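Local coordinates for Alpha/beta hydrolase fold protein (Nakamurella multipartita, PDB 4Y7D), which is probably a hydrolase of the alpha/beta hydrolase fold, its exact substrate and reaction not established, at residues L149-A163 against L204-R216. Sequence-based numbering, arbitrary orientation.
Sequences LMGTGLGRRMLQLMA and LELAVSANHSGPR
N211 reaches into the turn between helices 144-151 and 153-165, where its ND2 donates to L149 O (2.8 Å, 154° at the hydrogen) and to T152 O (3.0 Å). L149 O lies almost in the amide plane, T152 O tilted from it. With CG anti to the backbone N (chi1 169°), the amide points into this turn, and OD1 accepts from S213 N, an Asx turn, and from S213 OG at 2.7 Å on a lone pair, so both ends of the amide are gripped. L159 CD1 packs against N211 CB. Just beside it, M150 O takes H212 N (2.9 Å) and sits 3.2 Å above the centre of the H212 ring, whose NE2 bonds to E142. Helices 144-151, 153-165 and 197-209 belong to the helical region inserted between strands 124-130 and 242-247, consistent with the cap of alpha/beta hydrolases; axes over 153-163 and 204-209 run antiparallel (170°), approaching to 9.2 Å. A leucine in place of N211 would probably leave L149 O without this donor and S213 N and OG without their shared acceptor. Between the helices contact is apolar, V208 CG2 touching A163 CB at 3.8 Å; at the solvent side, exposed P215 brings CD only to 4.2 Å from R156 NH1.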
ATOM      1  N   LEU A 149      -4.394  -7.325  19.946  1.00 33.50           N
ATOM      2  CA  LEU A 149      -3.800  -8.069  18.861  1.00 33.07           C
ATOM      3  C   LEU A 149      -3.071  -7.177  17.889  1.00 32.53           C
ATOM      4  O   LEU A 149      -1.983  -7.534  17.423  1.00 31.54           O
ATOM      5  CB  LEU A 149      -4.877  -8.857  18.115  1.00 33.68           C
ATOM      6  CG  LEU A 149      -4.361  -9.837  17.057  1.00 33.89           C
ATOM      7  CD1 LEU A 149      -3.474 -10.930  17.628  1.00 35.10           C
ATOM      8  CD2 LEU A 149      -5.557 -10.443  16.324  1.00 35.62           C
HETATM    9  N   MSE A 150      -3.664  -6.031  17.541  1.00 31.32           N
HETATM   10  CA  MSE A 150      -3.033  -5.113  16.577  1.00 32.27           C
HETATM   11  C   MSE A 150      -2.162  -4.011  17.202  1.00 31.30           C
HETATM   12  O   MSE A 150      -1.447  -3.310  16.497  1.00 30.43           O
HETATM   13  CB  MSE A 150      -4.157  -4.413  15.814  1.00 33.75           C
HETATM   14  CG  MSE A 150      -5.150  -5.327  15.118  1.00 35.80           C
HETATM   15 SE   MSE A 150      -4.124  -6.096  13.631  0.65 44.98          SE
HETATM   16  CE  MSE A 150      -4.764  -7.749  14.201  1.00 38.09           C
ATOM     17  N   GLY A 151      -2.258  -3.802  18.510  1.00 31.25           N
ATOM     18  CA  GLY A 151      -1.563  -2.699  19.155  1.00 32.42           C
ATOM     19  C   GLY A 151      -0.406  -3.020  20.079  1.00 33.25           C
ATOM     20  O   GLY A 151       0.215  -2.086  20.593  1.00 34.21           O
ATOM     21  N   THR A 152      -0.126  -4.305  20.333  1.00 31.97           N
ATOM     22  CA  THR A 152       0.886  -4.696  21.323  1.00 32.40           C
ATOM     23  C   THR A 152       1.907  -5.675  20.759  1.00 32.15           C
ATOM     24  O   THR A 152       1.678  -6.353  19.742  1.00 31.01           O
ATOM     25  CB  THR A 152       0.277  -5.360  22.588  1.00 34.51           C
ATOM     26  OG1 THR A 152      -0.411  -6.562  22.230  1.00 34.05           O
ATOM     27  CG2 THR A 152      -0.692  -4.442  23.268  1.00 36.00           C
ATOM     28  N   GLY A 153       3.056  -5.726  21.418  1.00 33.50           N
ATOM     29  CA  GLY A 153       4.137  -6.678  21.028  1.00 33.47           C
ATOM     30  C   GLY A 153       3.673  -8.132  21.197  1.00 33.68           C
ATOM     31  O   GLY A 153       3.964  -9.000  20.360  1.00 32.92           O
ATOM     32  N   LEU A 154       2.910  -8.391  22.248  1.00 34.99           N
ATOM     33  CA  LEU A 154       2.271  -9.720  22.417  1.00 36.16           C
ATOM     34  C   LEU A 154       1.386 -10.058  21.218  1.00 34.20           C
ATOM     35  O   LEU A 154       1.481 -11.160  20.647  1.00 34.16           O
ATOM     36  CB  LEU A 154       1.440  -9.753  23.715  1.00 39.82           C
ATOM     37  CG  LEU A 154       0.502 -10.964  23.790  1.00 42.50           C
ATOM     38  CD1 LEU A 154       1.365 -12.206  23.984  1.00 44.76           C
ATOM     39  CD2 LEU A 154      -0.531 -10.822  24.903  1.00 44.79           C
ATOM     40  N   GLY A 155       0.541  -9.110  20.813  1.00 32.34           N
ATOM     41  CA  GLY A 155      -0.266  -9.278  19.603  1.00 31.14           C
ATOM     42  C   GLY A 155       0.558  -9.589  18.350  1.00 31.13           C
ATOM     43  O   GLY A 155       0.225 -10.517  17.558  1.00 29.98           O
ATOM     44  N   ARG A 156       1.605  -8.785  18.143  1.00 30.40           N
ATOM     45  CA  ARG A 156       2.573  -9.025  17.076  1.00 31.00           C
ATOM     46  C   ARG A 156       3.121 -10.472  17.082  1.00 30.18           C
ATOM     47  O   ARG A 156       3.143 -11.134  16.020  1.00 29.20           O
ATOM     48  CB  ARG A 156       3.746  -8.015  17.147  1.00 33.16           C
ATOM     49  CG  ARG A 156       4.685  -8.073  15.943  1.00 36.79           C
ATOM     50  CD  ARG A 156       5.874  -7.111  16.068  1.00 40.06           C
ATOM     51  NE  ARG A 156       6.592  -7.249  17.349  1.00 45.78           N
ATOM     52  CZ  ARG A 156       6.728  -6.301  18.295  1.00 48.16           C
ATOM     53  NH1 ARG A 156       6.210  -5.079  18.175  1.00 47.71           N
ATOM     54  NH2 ARG A 156       7.413  -6.588  19.394  1.00 51.78           N
ATOM     55  N   ARG A 157       3.554 -10.965  18.242  1.00 30.80           N
ATOM     56  CA  ARG A 157       4.093 -12.319  18.355  0.60 32.75           C
ATOM     57  C   ARG A 157       3.025 -13.382  18.040  1.00 32.48           C
ATOM     58  O   ARG A 157       3.295 -14.387  17.374  1.00 31.48           O
ATOM     59  CB  ARG A 157       4.709 -12.536  19.750  0.60 36.14           C
ATOM     60  CG  ARG A 157       5.959 -11.687  19.992  0.60 38.77           C
ATOM     61  CD  ARG A 157       6.595 -11.887  21.364  0.60 42.41           C
ATOM     62  NE  ARG A 157       6.317 -10.780  22.289  0.60 45.25           N
ATOM     63  CZ  ARG A 157       5.734 -10.884  23.493  0.60 49.77           C
ATOM     64  NH1 ARG A 157       5.327 -12.057  23.994  0.60 51.01           N
ATOM     65  NH2 ARG A 157       5.560  -9.783  24.228  0.60 51.90           N
HETATM   66  N   MSE A 158       1.795 -13.145  18.486  1.00 32.18           N
HETATM   67  CA  MSE A 158       0.694 -14.059  18.159  1.00 33.30           C
HETATM   68  C   MSE A 158       0.452 -14.109  16.675  1.00 30.70           C
HETATM   69  O   MSE A 158       0.300 -15.183  16.128  1.00 30.60           O
HETATM   70  CB  MSE A 158      -0.585 -13.668  18.888  1.00 35.93           C
HETATM   71  CG  MSE A 158      -1.584 -14.803  18.798  1.00 40.12           C
HETATM   72 SE   MSE A 158      -3.106 -14.358  19.986  0.65 47.89          SE
HETATM   73  CE  MSE A 158      -2.160 -13.163  21.237  1.00 40.51           C
ATOM     74  N   LEU A 159       0.416 -12.959  16.002  1.00 28.61           N
ATOM     75  CA  LEU A 159       0.221 -12.945  14.542  1.00 27.99           C
ATOM     76  C   LEU A 159       1.332 -13.709  13.822  1.00 27.97           C
ATOM     77  O   LEU A 159       1.069 -14.421  12.862  1.00 27.79           O
ATOM     78  CB  LEU A 159       0.163 -11.524  13.981  1.00 27.50           C
ATOM     79  CG  LEU A 159      -1.080 -10.730  14.406  1.00 27.53           C
ATOM     80  CD1 LEU A 159      -0.878  -9.273  14.122  1.00 27.11           C
ATOM     81  CD2 LEU A 159      -2.329 -11.229  13.704  1.00 28.17           C
ATOM     82  N   GLN A 160       2.570 -13.527  14.273  1.00 29.16           N
ATOM     83  CA  GLN A 160       3.715 -14.234  13.703  0.60 29.42           C
ATOM     84  C   GLN A 160       3.579 -15.733  13.859  1.00 30.57           C
ATOM     85  O   GLN A 160       3.797 -16.481  12.910  1.00 29.52           O
ATOM     86  CB  GLN A 160       5.016 -13.751  14.349  0.60 30.45           C
ATOM     87  CG  GLN A 160       5.352 -12.299  14.033  0.60 31.19           C
ATOM     88  CD  GLN A 160       6.465 -11.741  14.907  0.60 33.43           C
ATOM     89  OE1 GLN A 160       6.932 -12.411  15.836  0.60 37.16           O
ATOM     90  NE2 GLN A 160       6.891 -10.506  14.619  0.60 33.25           N
ATOM     91  N   LEU A 161       3.208 -16.174  15.067  1.00 31.50           N
ATOM     92  CA  LEU A 161       2.953 -17.600  15.296  1.00 33.01           C
ATOM     93  C   LEU A 161       1.817 -18.107  14.442  1.00 31.57           C
ATOM     94  O   LEU A 161       1.894 -19.187  13.882  1.00 31.62           O
ATOM     95  CB  LEU A 161       2.640 -17.895  16.774  1.00 35.80           C
ATOM     96  CG  LEU A 161       3.756 -17.807  17.801  1.00 38.33           C
ATOM     97  CD1 LEU A 161       3.317 -18.529  19.071  1.00 40.08           C
ATOM     98  CD2 LEU A 161       5.052 -18.434  17.280  1.00 38.82           C
HETATM   99  N   MSE A 162       0.743 -17.334  14.307  1.00 30.39           N
HETATM  100  CA  MSE A 162      -0.384 -17.801  13.491  1.00 30.34           C
HETATM  101  C   MSE A 162       0.041 -17.955  12.043  1.00 29.20           C
HETATM  102  O   MSE A 162      -0.329 -18.927  11.376  1.00 29.77           O
HETATM  103  CB  MSE A 162      -1.555 -16.826  13.651  1.00 30.70           C
HETATM  104  CG  MSE A 162      -2.214 -16.956  15.011  1.00 33.47           C
HETATM  105 SE   MSE A 162      -3.702 -15.637  15.170  0.65 36.18          SE
HETATM  106  CE  MSE A 162      -4.900 -16.539  13.903  1.00 36.84           C
ATOM    107  N   ALA A 163       0.795 -16.995  11.550  1.00 28.78           N
ATOM    108  CA  ALA A 163       1.260 -17.005  10.156  1.00 28.33           C
ATOM    109  C   ALA A 163       2.138 -18.199   9.901  1.00 29.50           C
ATOM    110  O   ALA A 163       2.078 -18.793   8.834  1.00 29.34           O
ATOM    111  CB  ALA A 163       2.043 -15.733   9.811  1.00 28.06           C
ATOM    112  N   LEU A 204      -0.581 -13.639   4.425  1.00 23.53           N
ATOM    113  CA  LEU A 204       0.091 -13.842   5.701  1.00 24.35           C
ATOM    114  C   LEU A 204       1.061 -12.707   6.010  1.00 24.22           C
ATOM    115  O   LEU A 204       1.082 -12.168   7.157  1.00 24.49           O
ATOM    116  CB  LEU A 204       0.811 -15.199   5.699  1.00 25.64           C
ATOM    117  CG  LEU A 204      -0.069 -16.433   5.553  1.00 26.44           C
ATOM    118  CD1 LEU A 204       0.790 -17.672   5.348  1.00 27.56           C
ATOM    119  CD2 LEU A 204      -0.986 -16.621   6.745  1.00 27.70           C
ATOM    120  N   GLU A 205       1.809 -12.283   4.997  1.00 23.50           N
ATOM    121  CA  GLU A 205       2.757 -11.179   5.204  1.00 23.59           C
ATOM    122  C   GLU A 205       2.050  -9.883   5.579  1.00 22.93           C
ATOM    123  O   GLU A 205       2.491  -9.185   6.491  1.00 22.43           O
ATOM    124  CB  GLU A 205       3.663 -11.035   4.001  1.00 24.58           C
ATOM    125  CG  GLU A 205       4.637 -12.199   3.974  1.00 26.93           C
ATOM    126  CD  GLU A 205       5.608 -12.215   2.808  1.00 28.95           C
ATOM    127  OE1 GLU A 205       5.558 -11.284   2.004  1.00 28.44           O
ATOM    128  OE2 GLU A 205       6.398 -13.197   2.701  1.00 29.56           O
ATOM    129  N   LEU A 206       0.954  -9.569   4.878  1.00 22.60           N
ATOM    130  CA  LEU A 206       0.217  -8.341   5.148  1.00 21.68           C
ATOM    131  C   LEU A 206      -0.510  -8.413   6.481  1.00 23.15           C
ATOM    132  O   LEU A 206      -0.573  -7.372   7.204  1.00 23.23           O
ATOM    133  CB  LEU A 206      -0.739  -7.997   3.995  1.00 22.62           C
ATOM    134  CG  LEU A 206      -0.101  -7.103   2.923  1.00 22.57           C
ATOM    135  CD1 LEU A 206       0.211  -5.756   3.569  1.00 23.44           C
ATOM    136  CD2 LEU A 206       1.151  -7.671   2.301  1.00 22.85           C
ATOM    137  N   ALA A 207      -1.006  -9.602   6.837  1.00 23.00           N
ATOM    138  CA  ALA A 207      -1.661  -9.766   8.171  1.00 23.09           C
ATOM    139  C   ALA A 207      -0.722  -9.426   9.336  1.00 23.75           C
ATOM    140  O   ALA A 207      -1.089  -8.712  10.294  1.00 24.78           O
ATOM    141  CB  ALA A 207      -2.223 -11.173   8.307  1.00 23.96           C
ATOM    142  N   VAL A 208       0.496  -9.922   9.277  1.00 23.44           N
ATOM    143  CA  VAL A 208       1.493  -9.612  10.295  1.00 24.19           C
ATOM    144  C   VAL A 208       1.857  -8.113  10.296  1.00 23.73           C
ATOM    145  O   VAL A 208       2.014  -7.518  11.371  1.00 24.05           O
ATOM    146  CB  VAL A 208       2.744 -10.497  10.105  1.00 25.27           C
ATOM    147  CG1 VAL A 208       3.877 -10.052  11.017  1.00 26.66           C
ATOM    148  CG2 VAL A 208       2.388 -11.954  10.384  1.00 25.96           C
ATOM    149  N   SER A 209       1.909  -7.482   9.125  1.00 23.27           N
ATOM    150  CA  SER A 209       2.311  -6.088   9.037  1.00 23.06           C
ATOM    151  C   SER A 209       1.216  -5.122   9.494  1.00 24.61           C
ATOM    152  O   SER A 209       1.465  -3.930   9.632  1.00 24.38           O
ATOM    153  CB  SER A 209       2.783  -5.747   7.614  1.00 23.63           C
ATOM    154  OG  SER A 209       1.662  -5.595   6.780  1.00 25.06           O
ATOM    155  N   ALA A 210       0.013  -5.643   9.763  1.00 23.79           N
ATOM    156  CA  ALA A 210      -1.109  -4.829  10.181  1.00 24.93           C
ATOM    157  C   ALA A 210      -0.989  -4.394  11.617  1.00 25.51           C
ATOM    158  O   ALA A 210      -1.707  -3.471  12.027  1.00 26.68           O
ATOM    159  CB  ALA A 210      -2.409  -5.597   9.952  1.00 26.70           C
ATOM    160  N   ASN A 211      -0.149  -5.076  12.395  1.00 25.13           N
ATOM    161  CA  ASN A 211       0.042  -4.728  13.785  1.00 25.95           C
ATOM    162  C   ASN A 211       0.937  -3.488  13.819  1.00 25.89           C
ATOM    163  O   ASN A 211       2.008  -3.476  13.216  1.00 24.72           O
ATOM    164  CB  ASN A 211       0.583  -5.938  14.597  1.00 27.05           C
ATOM    165  CG  ASN A 211       1.058  -5.555  15.982  1.00 27.41           C
ATOM    166  OD1 ASN A 211       2.044  -4.840  16.112  1.00 28.80           O
ATOM    167  ND2 ASN A 211       0.394  -6.055  17.033  1.00 27.70           N
ATOM    168  N   HIS A 212       0.492  -2.464  14.542  1.00 25.82           N
ATOM    169  CA  HIS A 212       1.170  -1.176  14.558  1.00 26.90           C
ATOM    170  C   HIS A 212       2.012  -0.905  15.813  1.00 28.37           C
ATOM    171  O   HIS A 212       2.389   0.238  16.092  1.00 30.81           O
ATOM    172  CB  HIS A 212       0.193  -0.056  14.332  1.00 26.64           C
ATOM    173  CG  HIS A 212      -1.059  -0.154  15.131  1.00 28.38           C
ATOM    174  ND1 HIS A 212      -1.146   0.249  16.451  1.00 29.98           N
ATOM    175  CD2 HIS A 212      -2.298  -0.559  14.775  1.00 30.05           C
ATOM    176  CE1 HIS A 212      -2.378   0.069  16.878  1.00 30.52           C
ATOM    177  NE2 HIS A 212      -3.092  -0.438  15.884  1.00 30.45           N
ATOM    178  N   SER A 213       2.362  -1.946  16.555  1.00 29.29           N
ATOM    179  CA  SER A 213       3.151  -1.752  17.763  1.00 29.23           C
ATOM    180  C   SER A 213       4.622  -1.578  17.420  1.00 27.57           C
ATOM    181  O   SER A 213       5.039  -1.699  16.252  1.00 26.23           O
ATOM    182  CB  SER A 213       3.021  -2.963  18.681  1.00 31.72           C
ATOM    183  OG  SER A 213       3.663  -4.091  18.091  1.00 32.24           O
ATOM    184  N   GLY A 214       5.399  -1.239  18.436  1.00 27.73           N
ATOM    185  CA  GLY A 214       6.860  -1.255  18.346  1.00 28.92           C
ATOM    186  C   GLY A 214       7.357  -0.331  17.254  1.00 28.73           C
ATOM    187  O   GLY A 214       7.048   0.871  17.268  1.00 27.33           O
ATOM    188  N   PRO A 215       8.080  -0.879  16.289  1.00 27.30           N
ATOM    189  CA  PRO A 215       8.716   0.027  15.291  1.00 27.45           C
ATOM    190  C   PRO A 215       7.813   0.558  14.206  1.00 25.37           C
ATOM    191  O   PRO A 215       8.270   1.305  13.335  1.00 24.26           O
ATOM    192  CB  PRO A 215       9.809  -0.845  14.680  1.00 27.84           C
ATOM    193  CG  PRO A 215       9.222  -2.224  14.748  1.00 28.84           C
ATOM    194  CD  PRO A 215       8.462  -2.283  16.057  1.00 29.94           C
ATOM    195  N   ARG A 216       6.548   0.158  14.233  1.00 24.67           N
ATOM    196  CA  ARG A 216       5.555   0.741  13.381  1.00 24.67           C
ATOM    197  C   ARG A 216       4.695   1.797  14.081  1.00 24.00           C
ATOM    198  O   ARG A 216       3.900   2.444  13.433  1.00 24.06           O
ATOM    199  CB  ARG A 216       4.691  -0.334  12.752  1.00 24.78           C
ATOM    200  CG  ARG A 216       5.436  -1.390  11.930  1.00 24.78           C
ATOM    201  CD  ARG A 216       4.467  -2.323  11.253  1.00 25.62           C
ATOM    202  NE  ARG A 216       4.902  -3.733  11.174  1.00 25.97           N
ATOM    203  CZ  ARG A 216       5.355  -4.319  10.077  1.00 26.10           C
ATOM    204  NH1 ARG A 216       5.694  -5.581  10.099  1.00 24.84           N
ATOM    205  NH2 ARG A 216       5.502  -3.633   8.961  1.00 26.57           N
TER